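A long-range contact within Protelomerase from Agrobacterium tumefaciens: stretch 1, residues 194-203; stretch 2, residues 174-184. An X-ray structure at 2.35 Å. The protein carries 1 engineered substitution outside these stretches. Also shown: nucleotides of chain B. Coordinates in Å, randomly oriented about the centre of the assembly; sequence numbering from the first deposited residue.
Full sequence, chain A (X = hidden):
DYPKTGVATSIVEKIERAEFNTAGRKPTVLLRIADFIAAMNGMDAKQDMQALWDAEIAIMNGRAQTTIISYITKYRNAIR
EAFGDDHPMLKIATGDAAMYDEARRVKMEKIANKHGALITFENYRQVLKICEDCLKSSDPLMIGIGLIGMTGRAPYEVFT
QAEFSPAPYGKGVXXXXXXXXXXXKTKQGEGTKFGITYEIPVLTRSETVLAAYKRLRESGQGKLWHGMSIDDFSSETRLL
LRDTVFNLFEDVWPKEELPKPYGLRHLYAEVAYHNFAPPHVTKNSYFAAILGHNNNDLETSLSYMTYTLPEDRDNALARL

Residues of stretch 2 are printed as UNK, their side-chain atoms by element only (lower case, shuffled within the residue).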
# COMPACT_ATOMS: atom_id res chain seq x y z
N PHE A 194 12.97 5.54 -3.83
CA PHE A 194 12.37 6.82 -4.19
C PHE A 194 13.06 7.43 -5.40
O PHE A 194 14.24 7.78 -5.35
CB PHE A 194 12.42 7.79 -3.01
CG PHE A 194 11.81 9.13 -3.30
CD1 PHE A 194 10.43 9.28 -3.33
CD2 PHE A 194 12.61 10.24 -3.52
CE1 PHE A 194 9.86 10.52 -3.60
CE2 PHE A 194 12.04 11.48 -3.79
CZ PHE A 194 10.67 11.61 -3.82
N GLY A 195 12.32 7.55 -6.50
CA GLY A 195 12.87 8.09 -7.73
C GLY A 195 13.89 7.15 -8.34
O GLY A 195 14.79 7.58 -9.07
N ILE A 196 13.75 5.86 -8.05
CA ILE A 196 14.69 4.85 -8.53
C ILE A 196 14.05 3.93 -9.56
O ILE A 196 13.07 3.25 -9.28
CB ILE A 196 15.24 4.00 -7.37
CG1 ILE A 196 16.05 4.87 -6.41
CG2 ILE A 196 16.09 2.86 -7.91
CD1 ILE A 196 17.25 5.53 -7.04
N THR A 197 14.62 3.92 -10.77
CA THR A 197 14.16 3.03 -11.82
C THR A 197 14.93 1.71 -11.77
O THR A 197 16.12 1.66 -12.11
CB THR A 197 14.35 3.66 -13.21
OG1 THR A 197 15.73 3.97 -13.42
CG2 THR A 197 13.53 4.94 -13.33
N TYR A 198 14.26 0.65 -11.33
CA TYR A 198 14.91 -0.65 -11.20
C TYR A 198 14.18 -1.75 -11.96
O TYR A 198 13.00 -1.61 -12.30
CB TYR A 198 15.08 -1.02 -9.72
CG TYR A 198 13.79 -1.24 -8.96
CD1 TYR A 198 13.38 -2.52 -8.61
CD2 TYR A 198 12.98 -0.17 -8.60
CE1 TYR A 198 12.21 -2.73 -7.91
CE2 TYR A 198 11.80 -0.37 -7.90
CZ TYR A 198 11.42 -1.66 -7.57
OH TYR A 198 10.25 -1.86 -6.88
N GLU A 199 14.88 -2.84 -12.22
CA GLU A 199 14.36 -3.93 -13.05
C GLU A 199 13.56 -4.94 -12.23
O GLU A 199 14.00 -5.40 -11.18
CB GLU A 199 15.51 -4.62 -13.78
CG GLU A 199 15.07 -5.57 -14.88
CD GLU A 199 16.24 -6.13 -15.67
OE1 GLU A 199 16.40 -5.76 -16.85
OE2 GLU A 199 17.00 -6.95 -15.10
N ILE A 200 12.37 -5.28 -12.74
CA ILE A 200 11.50 -6.25 -12.08
C ILE A 200 11.05 -7.34 -13.05
O ILE A 200 10.93 -7.09 -14.25
CB ILE A 200 10.24 -5.56 -11.49
CG1 ILE A 200 9.49 -4.80 -12.59
CG2 ILE A 200 10.62 -4.63 -10.36
CD1 ILE A 200 8.17 -4.21 -12.12
N PRO A 201 10.82 -8.55 -12.54
CA PRO A 201 10.33 -9.64 -13.39
C PRO A 201 8.84 -9.51 -13.67
O PRO A 201 8.12 -8.86 -12.91
CB PRO A 201 10.59 -10.88 -12.53
CG PRO A 201 10.51 -10.38 -11.13
CD PRO A 201 11.10 -9.01 -11.17
N VAL A 202 8.39 -10.12 -14.76
CA VAL A 202 6.97 -10.16 -15.10
C VAL A 202 6.53 -11.59 -15.40
O VAL A 202 7.35 -12.43 -15.78
CB VAL A 202 6.64 -9.25 -16.29
CG1 VAL A 202 6.69 -7.79 -15.87
CG2 VAL A 202 7.60 -9.50 -17.44
N LEU A 203 5.24 -11.86 -15.24
CA LEU A 203 4.73 -13.22 -15.35
C LEU A 203 4.11 -13.50 -16.72
O LEU A 203 3.50 -14.55 -16.93
CB LEU A 203 3.73 -13.50 -14.22
CG LEU A 203 4.30 -13.27 -12.82
CD1 LEU A 203 3.30 -13.62 -11.75
CD2 LEU A 203 5.59 -14.05 -12.64
N UNK A 174 13.93 -7.56 -22.98
CA UNK A 174 13.80 -8.77 -22.19
C UNK A 174 12.37 -9.28 -22.26
O UNK A 174 11.42 -8.50 -22.18
c UNK A 174 14.20 -8.50 -20.74
o UNK A 174 14.17 -9.69 -19.97
N UNK A 175 12.22 -10.58 -22.42
CA UNK A 175 10.90 -11.18 -22.58
C UNK A 175 10.16 -11.27 -21.25
O UNK A 175 8.94 -11.12 -21.20
n UNK A 175 8.66 -16.32 -25.54
c UNK A 175 8.51 -15.07 -24.75
c UNK A 175 9.67 -13.19 -23.57
c UNK A 175 11.01 -12.56 -23.22
c UNK A 175 9.85 -14.49 -24.32
N UNK A 176 10.90 -11.51 -20.17
CA UNK A 176 10.28 -11.73 -18.86
C UNK A 176 10.75 -10.75 -17.78
O UNK A 176 10.91 -11.14 -16.63
c UNK A 176 10.60 -14.75 -20.43
n UNK A 176 9.77 -15.64 -21.06
c UNK A 176 8.57 -15.67 -20.41
c UNK A 176 7.54 -14.62 -18.49
c UNK A 176 8.65 -14.77 -19.33
c UNK A 176 6.35 -16.25 -19.83
c UNK A 176 7.42 -16.42 -20.67
c UNK A 176 6.40 -15.36 -18.75
c UNK A 176 9.96 -14.19 -19.36
c UNK A 176 10.51 -13.17 -18.41
N UNK A 177 10.95 -9.49 -18.16
CA UNK A 177 11.29 -8.45 -17.20
C UNK A 177 11.10 -7.05 -17.80
O UNK A 177 11.32 -6.84 -18.99
c UNK A 177 12.72 -8.60 -16.70
o UNK A 177 13.66 -8.11 -17.64
N UNK A 178 10.68 -6.11 -16.96
CA UNK A 178 10.51 -4.72 -17.37
C UNK A 178 11.14 -3.78 -16.35
O UNK A 178 11.70 -4.23 -15.35
c UNK A 178 8.35 -5.24 -18.57
c UNK A 178 6.82 -4.16 -16.27
c UNK A 178 8.30 -4.46 -16.19
c UNK A 178 9.02 -4.35 -17.53
N UNK A 179 11.04 -2.48 -16.60
CA UNK A 179 11.53 -1.48 -15.65
C UNK A 179 10.36 -0.81 -14.94
O UNK A 179 9.24 -0.81 -15.45
c UNK A 179 13.60 -0.97 -17.16
c UNK A 179 12.40 -0.44 -16.36
c UNK A 179 14.38 0.18 -17.77
c UNK A 179 14.49 -1.82 -16.27
N UNK A 180 10.61 -0.22 -13.78
CA UNK A 180 9.54 0.34 -12.96
C UNK A 180 9.92 1.63 -12.23
O UNK A 180 11.06 1.79 -11.80
c UNK A 180 6.87 0.27 -11.18
c UNK A 180 8.61 -0.05 -9.58
c UNK A 180 6.05 0.79 -10.19
c UNK A 180 8.16 -0.15 -10.89
c UNK A 180 9.04 -0.71 -11.96
c UNK A 180 6.52 0.88 -8.89
c UNK A 180 7.80 0.46 -8.59
N UNK A 181 8.95 2.52 -12.11
CA UNK A 181 9.12 3.79 -11.40
C UNK A 181 7.75 4.45 -11.20
O UNK A 181 6.97 4.53 -12.14
c UNK A 181 10.03 4.72 -12.19
n UNK A 181 10.80 6.99 -11.85
c UNK A 181 10.69 5.78 -11.32
o UNK A 181 11.09 5.50 -10.19
N UNK A 182 7.46 4.90 -9.99
CA UNK A 182 8.35 4.76 -8.85
C UNK A 182 7.67 4.13 -7.66
O UNK A 182 6.44 4.06 -7.59
N UNK A 183 8.48 3.67 -6.71
CA UNK A 183 7.98 2.98 -5.53
C UNK A 183 7.15 3.89 -4.63
O UNK A 183 7.32 5.11 -4.64
c UNK A 183 8.48 0.04 -4.10
o UNK A 183 8.08 -0.17 -5.24
c UNK A 183 9.16 2.40 -4.73
n UNK A 183 8.68 -0.95 -3.22
c UNK A 183 8.79 1.44 -3.61
N UNK A 184 6.24 3.29 -3.86
CA UNK A 184 5.45 4.03 -2.88
C UNK A 184 5.91 3.68 -1.47
O UNK A 184 6.71 2.77 -1.28
c UNK A 184 3.97 3.72 -3.06
P DT B 22 2.10 6.28 0.13
OP1 DT B 22 3.46 6.56 -0.39
OP2 DT B 22 1.05 7.32 0.04
O5' DT B 22 1.55 4.96 -0.59
C5' DT B 22 0.17 4.61 -0.54
C4' DT B 22 -0.05 3.30 0.19
O4' DT B 22 -0.12 3.55 1.61
C3' DT B 22 -1.35 2.57 -0.13
O3' DT B 22 -1.17 1.67 -1.22
C2' DT B 22 -1.66 1.81 1.15
C1' DT B 22 -0.78 2.45 2.21
N1 DT B 22 -1.54 2.91 3.41
C2 DT B 22 -2.04 1.96 4.28
O2 DT B 22 -1.89 0.76 4.14
N3 DT B 22 -2.72 2.48 5.35
C4 DT B 22 -2.96 3.81 5.64
O4 DT B 22 -3.59 4.16 6.64
C5 DT B 22 -2.41 4.74 4.69
C7 DT B 22 -2.59 6.22 4.89
C6 DT B 22 -1.73 4.25 3.64

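Position 174 carries one carbon and one oxygen beyond CA, a short hydroxyl that makes no contact with stretch 1: Ser174. At position 175 four carbons run in a row to a terminal nitrogen, none of them touching stretch 1; this is Lys175. Its CA-to-CB bond points away from the partner, its side chain is all-t, and its backbone takes part in a corner of the chain.

Position 176 holds one carbon followed by fused five- and six-membered rings with eight carbons and one nitrogen, their edge turned to the backbone of stretch 1 at Val202 and Leu203; only tryptophan supplies such rings. In Trp176, CZ3 lies 3.5 Å from Leu203 O. Its own carbonyl receives a weak hydrogen bond, Val202 N to Trp176 O at 3.3 Å, so the pairing reaches past the strand of stretch 1.

Position 177 again has one carbon and one oxygen, the oxygen approaching the carboxylate of Glu199: Ser177. The approach, Ser177 OG to Glu199 OE1, is 3.7 Å and is not a hydrogen bond. Ser177 OG instead shares one with Ser174 OG at 2.9 Å, and the small side chain lies on the same face as Pro201, where Ser177 CA and Pro201 CA approach to 4.1 Å.

Position 178 shows four carbons, forked at the first, one arm two carbons long and packed against Ile200 and Val202. That beta-branched pattern is Ile178. Its CG1 lies 3.8 Å from Ile200 CG1, and its CD1 3.7 Å from Val202 CG1. The backbone supplies the firmest pairing here: Ile178 N to Ile200 O and Ile200 N to Ile178 O are both 2.9 Å.

Position 179 also has four carbons, but the fork comes at the second, and one tip packs against the aliphatic start of Glu199, an otherwise charged side chain; it is Leu179. It sits on the Glu199 face, with its CD2 3.9 Å from Glu199 CB.

Position 180 has one carbon and a six-carbon ring with no oxygen, set against Tyr198 and Ile200: Phe180. Ile200 CD1 rests 3.6 Å from Phe180 CB, while Tyr198 CE2 comes within 3.6 Å of Phe180 CD2, the ring planes lying at 85°. Weak backbone hydrogen bonds join Phe180 N to Tyr198 O at 3.1 Å and Tyr198 N to Phe180 O at 3.4 Å.

Position 181 has two carbons, the second bearing an oxygen and a nitrogen and lying against the Thr197 methyl. These atoms fit Asn181, whose CG is 3.6 Å from Thr197 CG2. Position 182 has no side-chain atoms, hence Gly182; the peptide before it is cis, and a CB would clash with Asn181 OD1.

Position 183 has three carbons, the third carrying nitrogen and an oxygen close to the Tyr198 hydroxyl: Gln183. Tyr198 OH donates a weak hydrogen bond to Gln183 OE1 at 3.2 Å. Position 184 is a single carbon, remote from stretch 1: Ala184, its CB 3.7 Å from DT22 O5' of chain B.

The rule is a short antiparallel ladder with two unlike faces. Tyr198, Ile200, Ile178 and Phe180 form a buried, largely apolar side, the Tyr198 hydroxyl satisfied by Gln183; Glu199, Pro201, Ser177 and Leu179 make a mixed one. Beyond the ladder, Trp176 and Gln183 extend the contact.

Stretch 2, residues 174-184: SKWSILFNGQA
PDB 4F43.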